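Local structure of flagellar hook protein FlgE (Caulobacter crescentus CB15, 5AY6) at residues 32-37 against 47-52; 81-86 against 95-100. The protein probably forms the flagellar hook, the universal joint between motor and filament, this chain being a 32 kDa fragment of it. All blocks are in the same frame, centred on the assembly; numbering follows the deposited sequence.

Interaction 1. Residues 32-37 against 47-52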
ATOM      1  N   SER A  32     -15.206  21.390  -5.787  1.00 21.70           N
ATOM      2  CA  SER A  32     -15.224  21.625  -7.226  1.00 24.00           C
ATOM      3  C   SER A  32     -14.546  20.467  -7.950  1.00 26.11           C
ATOM      4  O   SER A  32     -13.674  19.808  -7.385  1.00 30.36           O
ATOM      5  CB  SER A  32     -14.541  22.949  -7.564  1.00 18.49           C
ATOM      6  OG  SER A  32     -13.148  22.874  -7.323  1.00 40.70           O
ATOM      7  N   PRO A  33     -14.956  20.203  -9.200  1.00 27.25           N
ATOM      8  CA  PRO A  33     -14.359  19.099  -9.961  1.00 24.98           C
ATOM      9  C   PRO A  33     -12.864  19.300 -10.180  1.00 20.45           C
ATOM     10  O   PRO A  33     -12.401  20.444 -10.231  1.00 17.38           O
ATOM     11  CB  PRO A  33     -15.109  19.139 -11.297  1.00 22.18           C
ATOM     12  CG  PRO A  33     -16.383  19.870 -11.002  1.00 29.99           C
ATOM     13  CD  PRO A  33     -16.039  20.868  -9.944  1.00 22.77           C
ATOM     14  N   SER A  34     -12.129  18.199 -10.293  1.00 17.48           N
ATOM     15  CA  SER A  34     -10.707  18.240 -10.612  1.00 16.46           C
ATOM     16  C   SER A  34     -10.458  19.056 -11.874  1.00 14.47           C
ATOM     17  O   SER A  34      -9.654  19.991 -11.878  1.00 20.45           O
ATOM     18  CB  SER A  34     -10.154  16.823 -10.797  1.00 15.95           C
ATOM     19  OG  SER A  34     -10.277  16.042  -9.617  1.00 14.38           O
ATOM     20  N   LYS A  35     -11.166  18.701 -12.942  1.00 19.30           N
ATOM     21  CA  LYS A  35     -10.988  19.343 -14.241  1.00 18.66           C
ATOM     22  C   LYS A  35     -12.340  19.790 -14.789  1.00 26.29           C
ATOM     23  O   LYS A  35     -13.347  19.097 -14.619  1.00 24.39           O
ATOM     24  CB  LYS A  35     -10.295  18.392 -15.225  1.00 24.06           C
ATOM     25  CG  LYS A  35      -8.927  17.879 -14.763  1.00 19.27           C
ATOM     26  CD  LYS A  35      -7.894  18.994 -14.714  1.00 18.54           C
ATOM     27  CE  LYS A  35      -6.601  18.517 -14.069  1.00 15.59           C
ATOM     28  NZ  LYS A  35      -5.514  19.526 -14.186  1.00 17.14           N
ATOM     29  N   THR A  36     -12.363  20.949 -15.440  1.00 28.54           N
ATOM     30  CA  THR A  36     -13.608  21.518 -15.946  1.00 29.57           C
ATOM     31  C   THR A  36     -13.574  21.712 -17.457  1.00 25.86           C
ATOM     32  O   THR A  36     -12.526  22.016 -18.032  1.00 23.59           O
ATOM     33  CB  THR A  36     -13.919  22.877 -15.285  1.00 25.23           C
ATOM     34  OG1 THR A  36     -12.786  23.744 -15.414  1.00 29.88           O
ATOM     35  CG2 THR A  36     -14.250  22.696 -13.810  1.00 23.58           C
ATOM     36  N   ASN A  37     -14.735  21.537 -18.087  1.00 31.19           N
ATOM     37  CA  ASN A  37     -14.904  21.734 -19.527  1.00 29.33           C
ATOM     38  C   ASN A  37     -13.912  20.939 -20.370  1.00 28.33           C
ATOM     39  O   ASN A  37     -13.268  21.476 -21.271  1.00 26.95           O
ATOM     40  CB  ASN A  37     -14.801  23.220 -19.876  1.00 35.12           C
ATOM     41  CG  ASN A  37     -15.788  24.068 -19.099  1.00 42.18           C
ATOM     42  OD1 ASN A  37     -15.433  25.122 -18.570  1.00 50.50           O
ATOM     43  ND2 ASN A  37     -17.033  23.607 -19.019  1.00 29.35           N
ATOM     44  N   ASN A  47     -17.210  17.731 -16.859  1.00 23.13           N
ATOM     45  CA  ASN A  47     -16.426  18.001 -15.665  1.00 25.10           C
ATOM     46  C   ASN A  47     -16.036  16.663 -15.052  1.00 22.53           C
ATOM     47  O   ASN A  47     -16.889  15.797 -14.841  1.00 23.41           O
ATOM     48  CB  ASN A  47     -17.203  18.849 -14.659  1.00 20.46           C
ATOM     49  CG  ASN A  47     -17.565  20.219 -15.201  1.00 29.70           C
ATOM     50  OD1 ASN A  47     -16.884  20.759 -16.071  1.00 21.67           O
ATOM     51  ND2 ASN A  47     -18.647  20.786 -14.685  1.00 31.59           N
ATOM     52  N   TYR A  48     -14.749  16.488 -14.783  1.00 20.50           N
ATOM     53  CA  TYR A  48     -14.250  15.210 -14.288  1.00 23.07           C
ATOM     54  C   TYR A  48     -13.551  15.338 -12.945  1.00 20.16           C
ATOM     55  O   TYR A  48     -12.912  16.349 -12.659  1.00 26.00           O
ATOM     56  CB  TYR A  48     -13.270  14.585 -15.289  1.00 24.49           C
ATOM     57  CG  TYR A  48     -13.890  14.019 -16.543  1.00 20.54           C
ATOM     58  CD1 TYR A  48     -14.803  12.973 -16.480  1.00 24.84           C
ATOM     59  CD2 TYR A  48     -13.532  14.502 -17.796  1.00 22.73           C
ATOM     60  CE1 TYR A  48     -15.359  12.443 -17.625  1.00 22.05           C
ATOM     61  CE2 TYR A  48     -14.081  13.977 -18.946  1.00 20.85           C
ATOM     62  CZ  TYR A  48     -14.994  12.948 -18.854  1.00 22.69           C
ATOM     63  OH  TYR A  48     -15.545  12.422 -19.998  1.00 20.84           O
ATOM     64  N   ASP A  49     -13.665  14.298 -12.129  1.00 21.84           N
ATOM     65  CA  ASP A  49     -12.793  14.145 -10.975  1.00 17.02           C
ATOM     66  C   ASP A  49     -11.673  13.194 -11.361  1.00 19.60           C
ATOM     67  O   ASP A  49     -11.908  12.186 -12.032  1.00 22.85           O
ATOM     68  CB  ASP A  49     -13.557  13.621  -9.758  1.00 26.24           C
ATOM     69  CG  ASP A  49     -14.328  14.714  -9.037  1.00 21.32           C
ATOM     70  OD1 ASP A  49     -13.901  15.885  -9.102  1.00 23.14           O
ATOM     71  OD2 ASP A  49     -15.356  14.395  -8.402  1.00 30.55           O
ATOM     72  N   VAL A  50     -10.453  13.527 -10.963  1.00 21.40           N
ATOM     73  CA  VAL A  50      -9.318  12.661 -11.235  1.00 16.26           C
ATOM     74  C   VAL A  50      -8.742  12.166  -9.918  1.00 13.82           C
ATOM     75  O   VAL A  50      -8.349  12.958  -9.063  1.00 17.27           O
ATOM     76  CB  VAL A  50      -8.232  13.381 -12.049  1.00 15.14           C
ATOM     77  CG1 VAL A  50      -7.117  12.404 -12.430  1.00 13.99           C
ATOM     78  CG2 VAL A  50      -8.837  14.014 -13.291  1.00 18.01           C
ATOM     79  N   VAL A  51      -8.703  10.851  -9.753  1.00 13.45           N
ATOM     80  CA  VAL A  51      -8.224  10.267  -8.512  1.00 13.93           C
ATOM     81  C   VAL A  51      -7.022   9.369  -8.771  1.00 17.46           C
ATOM     82  O   VAL A  51      -7.145   8.333  -9.427  1.00 17.78           O
ATOM     83  CB  VAL A  51      -9.329   9.445  -7.807  1.00 12.98           C
ATOM     84  CG1 VAL A  51      -8.833   8.919  -6.464  1.00 18.92           C
ATOM     85  CG2 VAL A  51     -10.593  10.280  -7.627  1.00 18.50           C
ATOM     86  N   TYR A  52      -5.862   9.784  -8.271  1.00 12.88           N
ATOM     87  CA  TYR A  52      -4.676   8.940  -8.265  1.00 15.17           C
ATOM     88  C   TYR A  52      -4.671   8.099  -7.000  1.00 14.25           C
ATOM     89  O   TYR A  52      -4.910   8.621  -5.914  1.00 13.54           O
ATOM     90  CB  TYR A  52      -3.395   9.770  -8.316  1.00 11.23           C
ATOM     91  CG  TYR A  52      -3.197  10.600  -9.561  1.00 14.06           C
ATOM     92  CD1 TYR A  52      -2.682  10.038 -10.721  1.00 11.76           C
ATOM     93  CD2 TYR A  52      -3.487  11.957  -9.562  1.00 14.06           C
ATOM     94  CE1 TYR A  52      -2.477  10.803 -11.859  1.00 13.78           C
ATOM     95  CE2 TYR A  52      -3.286  12.731 -10.693  1.00 16.52           C
ATOM     96  CZ  TYR A  52      -2.783  12.148 -11.837  1.00 13.29           C
ATOM     97  OH  TYR A  52      -2.585  12.916 -12.959  1.00 16.78           O
TER
HETATM   98  O   HOH W   1     -18.517  20.622 -18.500  1.00 48.93           O
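A classic beta bulge interrupts the antiparallel hairpin formed by strands 24-39 and 45-53: S34 and K35 both face Y48. K35 keeps the regular pairing, its N donating to Y48 O at 2.9 Å, nearly along the C=O axis, while Y48 N returns a bond to K35 O. The N-H of S34 is turned instead toward the side chain of D49, whose OD1 receives it at 3.1 Å through the anti lone pair. The S34 hydroxyl points across the strands, OG anti to the carbonyl carbon (chi1 -61°), and accepts V50 N at 2.9 Å in an almost straight bond of 172°. Because OG also bonds V27 O, this one oxygen links 45-53 to the earlier part of its partner strand. An alanine here would lose OG and would probably leave V50 N and V27 O without this bridge, loosening the bulge. K35 and Y48 project from the same face of the sheet, and V50 CG2 crosses obliquely against K35 CG at 4.1 Å before the lysine chain, bent at chi2, leads away to a salt bridge with E138. Just before the bulge, P33 crosses N47 obliquely, P33 CG lying 3.9 Å from N47 CB. At the end of 32-37, the N47 side-chain amide accepts N37 N through OD1 at 3.0 Å, nearly along its C=O axis.

Interaction 2. Residues 81-86 against 95-100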
ATOM      1  N   GLY A  81      -7.389   2.858 -14.855  1.00 12.39           N
ATOM      2  CA  GLY A  81      -6.220   2.077 -15.222  1.00 15.07           C
ATOM      3  C   GLY A  81      -4.983   2.417 -14.415  1.00 21.23           C
ATOM      4  O   GLY A  81      -5.071   2.961 -13.312  1.00 14.84           O
ATOM      5  N   LYS A  82      -3.821   2.090 -14.972  1.00 13.61           N
ATOM      6  CA  LYS A  82      -2.554   2.389 -14.325  1.00 15.05           C
ATOM      7  C   LYS A  82      -1.693   3.266 -15.223  1.00 13.02           C
ATOM      8  O   LYS A  82      -1.663   3.079 -16.440  1.00 16.66           O
ATOM      9  CB  LYS A  82      -1.813   1.097 -13.968  1.00 14.66           C
ATOM     10  CG  LYS A  82      -0.545   1.313 -13.163  1.00 19.42           C
ATOM     11  CD  LYS A  82      -0.073   0.029 -12.502  1.00 24.52           C
ATOM     12  CE  LYS A  82       0.394  -0.995 -13.522  1.00 20.82           C
ATOM     13  NZ  LYS A  82       1.046  -2.168 -12.863  1.00 24.60           N
ATOM     14  N   VAL A  83      -1.019   4.240 -14.621  1.00 12.10           N
ATOM     15  CA  VAL A  83      -0.035   5.046 -15.336  1.00 11.64           C
ATOM     16  C   VAL A  83       1.352   4.784 -14.767  1.00 14.49           C
ATOM     17  O   VAL A  83       1.501   4.413 -13.605  1.00 12.86           O
ATOM     18  CB  VAL A  83      -0.343   6.555 -15.258  1.00 13.17           C
ATOM     19  CG1 VAL A  83      -1.585   6.879 -16.059  1.00 12.77           C
ATOM     20  CG2 VAL A  83      -0.506   7.000 -13.810  1.00 12.76           C
ATOM     21  N   ALA A  84       2.364   4.957 -15.607  1.00 13.78           N
ATOM     22  CA  ALA A  84       3.739   4.767 -15.185  1.00 14.57           C
ATOM     23  C   ALA A  84       4.560   5.951 -15.660  1.00 15.95           C
ATOM     24  O   ALA A  84       4.583   6.252 -16.852  1.00 17.53           O
ATOM     25  CB  ALA A  84       4.301   3.461 -15.733  1.00 12.39           C
ATOM     26  N   TYR A  85       5.215   6.633 -14.725  1.00 12.94           N
ATOM     27  CA  TYR A  85       6.072   7.757 -15.068  1.00 12.54           C
ATOM     28  C   TYR A  85       7.540   7.384 -14.884  1.00 14.71           C
ATOM     29  O   TYR A  85       7.889   6.653 -13.958  1.00 16.69           O
ATOM     30  CB  TYR A  85       5.741   8.978 -14.212  1.00 14.05           C
ATOM     31  CG  TYR A  85       4.322   9.478 -14.348  1.00 13.69           C
ATOM     32  CD1 TYR A  85       3.339   9.074 -13.460  1.00 10.60           C
ATOM     33  CD2 TYR A  85       3.972  10.369 -15.352  1.00  8.80           C
ATOM     34  CE1 TYR A  85       2.044   9.538 -13.572  1.00 16.19           C
ATOM     35  CE2 TYR A  85       2.683  10.838 -15.474  1.00 12.87           C
ATOM     36  CZ  TYR A  85       1.722  10.417 -14.582  1.00 15.34           C
ATOM     37  OH  TYR A  85       0.432  10.879 -14.698  1.00 11.74           O
ATOM     38  N   ASP A  86       8.392   7.890 -15.771  1.00 18.01           N
ATOM     39  CA  ASP A  86       9.831   7.669 -15.665  1.00 18.07           C
ATOM     40  C   ASP A  86      10.325   8.232 -14.337  1.00 13.97           C
ATOM     41  O   ASP A  86      10.034   9.378 -14.001  1.00 13.65           O
ATOM     42  CB  ASP A  86      10.563   8.321 -16.838  1.00 16.00           C
ATOM     43  CG  ASP A  86      12.024   7.927 -16.910  1.00 22.59           C
ATOM     44  OD1 ASP A  86      12.373   7.095 -17.774  1.00 21.45           O
ATOM     45  OD2 ASP A  86      12.823   8.449 -16.106  1.00 17.97           O
ATOM     46  N   SER A  95       0.365   4.047 -20.232  1.00 14.43           N
ATOM     47  CA  SER A  95      -0.967   4.184 -19.650  1.00 14.20           C
ATOM     48  C   SER A  95      -1.860   3.015 -20.055  1.00 22.91           C
ATOM     49  O   SER A  95      -1.879   2.620 -21.221  1.00 18.61           O
ATOM     50  CB  SER A  95      -1.620   5.499 -20.084  1.00 12.75           C
ATOM     51  OG  SER A  95      -2.999   5.519 -19.733  1.00 15.09           O
ATOM     52  N   THR A  96      -2.592   2.461 -19.094  1.00 17.35           N
ATOM     53  CA  THR A  96      -3.598   1.452 -19.396  1.00 13.56           C
ATOM     54  C   THR A  96      -4.997   1.991 -19.126  1.00 15.95           C
ATOM     55  O   THR A  96      -5.958   1.225 -19.040  1.00 13.67           O
ATOM     56  CB  THR A  96      -3.399   0.164 -18.576  1.00 20.50           C
ATOM     57  OG1 THR A  96      -3.615   0.438 -17.184  1.00 16.50           O
ATOM     58  CG2 THR A  96      -1.995  -0.403 -18.788  1.00 19.07           C
ATOM     59  N   ILE A  97      -5.108   3.308 -18.980  1.00 14.01           N
ATOM     60  CA  ILE A  97      -6.408   3.928 -18.742  1.00 14.88           C
ATOM     61  C   ILE A  97      -7.315   3.700 -19.939  1.00 12.40           C
ATOM     62  O   ILE A  97      -6.954   3.994 -21.078  1.00 11.86           O
ATOM     63  CB  ILE A  97      -6.291   5.444 -18.473  1.00 14.97           C
ATOM     64  CG1 ILE A  97      -5.296   5.718 -17.345  1.00 20.26           C
ATOM     65  CG2 ILE A  97      -7.651   6.032 -18.112  1.00 11.28           C
ATOM     66  CD1 ILE A  97      -5.072   7.202 -17.086  1.00 15.82           C
ATOM     67  N   ASP A  98      -8.497   3.161 -19.670  1.00 11.65           N
ATOM     68  CA  ASP A  98      -9.466   2.837 -20.706  1.00 15.12           C
ATOM     69  C   ASP A  98     -10.849   2.952 -20.070  1.00 13.90           C
ATOM     70  O   ASP A  98     -10.946   3.078 -18.849  1.00 15.68           O
ATOM     71  CB  ASP A  98      -9.219   1.427 -21.252  1.00 15.62           C
ATOM     72  CG  ASP A  98      -9.760   1.233 -22.656  1.00 16.47           C
ATOM     73  OD1 ASP A  98     -10.467   2.127 -23.169  1.00 19.46           O
ATOM     74  OD2 ASP A  98      -9.471   0.172 -23.248  1.00 17.60           O
ATOM     75  N   TYR A  99     -11.910   2.912 -20.871  1.00 16.18           N
ATOM     76  CA  TYR A  99     -13.254   3.046 -20.310  1.00 15.85           C
ATOM     77  C   TYR A  99     -13.535   1.877 -19.365  1.00 23.11           C
ATOM     78  O   TYR A  99     -12.990   0.787 -19.545  1.00 19.17           O
ATOM     79  CB  TYR A  99     -14.315   3.149 -21.419  1.00 18.72           C
ATOM     80  CG  TYR A  99     -14.608   1.884 -22.209  1.00 21.36           C
ATOM     81  CD1 TYR A  99     -15.529   0.947 -21.748  1.00 25.47           C
ATOM     82  CD2 TYR A  99     -14.000   1.650 -23.437  1.00 21.80           C
ATOM     83  CE1 TYR A  99     -15.814  -0.202 -22.472  1.00 22.97           C
ATOM     84  CE2 TYR A  99     -14.281   0.505 -24.172  1.00 23.68           C
ATOM     85  CZ  TYR A  99     -15.188  -0.417 -23.684  1.00 28.18           C
ATOM     86  OH  TYR A  99     -15.473  -1.557 -24.408  1.00 22.64           O
ATOM     87  N   LYS A 100     -14.358   2.107 -18.344  1.00 17.03           N
ATOM     88  CA  LYS A 100     -14.619   1.070 -17.342  1.00 17.94           C
ATOM     89  C   LYS A 100     -15.296  -0.161 -17.937  1.00 25.00           C
ATOM     90  O   LYS A 100     -16.377  -0.067 -18.522  1.00 22.32           O
ATOM     91  CB  LYS A 100     -15.480   1.615 -16.197  1.00 23.46           C
ATOM     92  CG  LYS A 100     -15.795   0.564 -15.130  1.00 20.30           C
ATOM     93  CD  LYS A 100     -16.543   1.157 -13.949  1.00 39.57           C
ATOM     94  CE  LYS A 100     -17.887   1.720 -14.372  1.00 42.55           C
ATOM     95  NZ  LYS A 100     -18.586   2.390 -13.240  1.00 37.61           N
TER
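Planar groups meet here mainly at the backbone: T96 N approaches K82 O in the plane of the carbonyl, 2.9 Å away, and the CA of S95 adds a longer CA-H...O contact to the same oxygen. The D98 carboxylate, farther along, is met from above its plane by Y99 N, which lies 2.8 Å from D98 OD1, while its OD2 takes a salt bridge from R113 and the N-H of T106. The return bond to K82 comes from a side chain. T96 OG1, held between the backbone N and the carbonyl carbon (chi1 66°), accepts K82 N at 2.8 Å and so replaces the carbonyl of a regular pair. These bonds belong to the antiparallel hairpin of strands 76-86 and 92-99, whose second strand is broken at T96 and I97 after the non-hydrogen-bonded pair V83-S95. An ST turn marks the break: S95 OG, anti to its own backbone N, accepts I97 N at 3.1 Å. G81 sits hard against the turn, its CA 4.0 Å from I97 CA; a beta carbon on G81 would lie only 2.6 Å from T96 O. On the face bearing V83 and S95, V83 CG1 meets I97 CD1 at 3.6 Å, the two chains crossing obliquely, and I97 packs further onto V69, A79 and I128. The K82 ammonium leads away from this contact to a salt bridge with E66.

How the interactions relate
Interactions 1 and 2 lie at the two margins of one five-stranded antiparallel sheet in the third domain of FlgE, with centres about 17 Å apart. The sheet is a simple meander, so the hairpin of interaction 1 closes before that of interaction 2 opens, and strand 64-73 runs between the inner strands 45-53 and 76-86. Both outermost strands, 24-39 and 92-99, are interrupted where they pair with their neighbours, and side-chain oxygens of S34 and T96 take part in the bonding there. The two hairpins also touch directly, Y52 OH packing 4.0 Å from Y85 OH, a contact that spans strand 64-73 and probably ties both hairpins into a single unit of the hook protein.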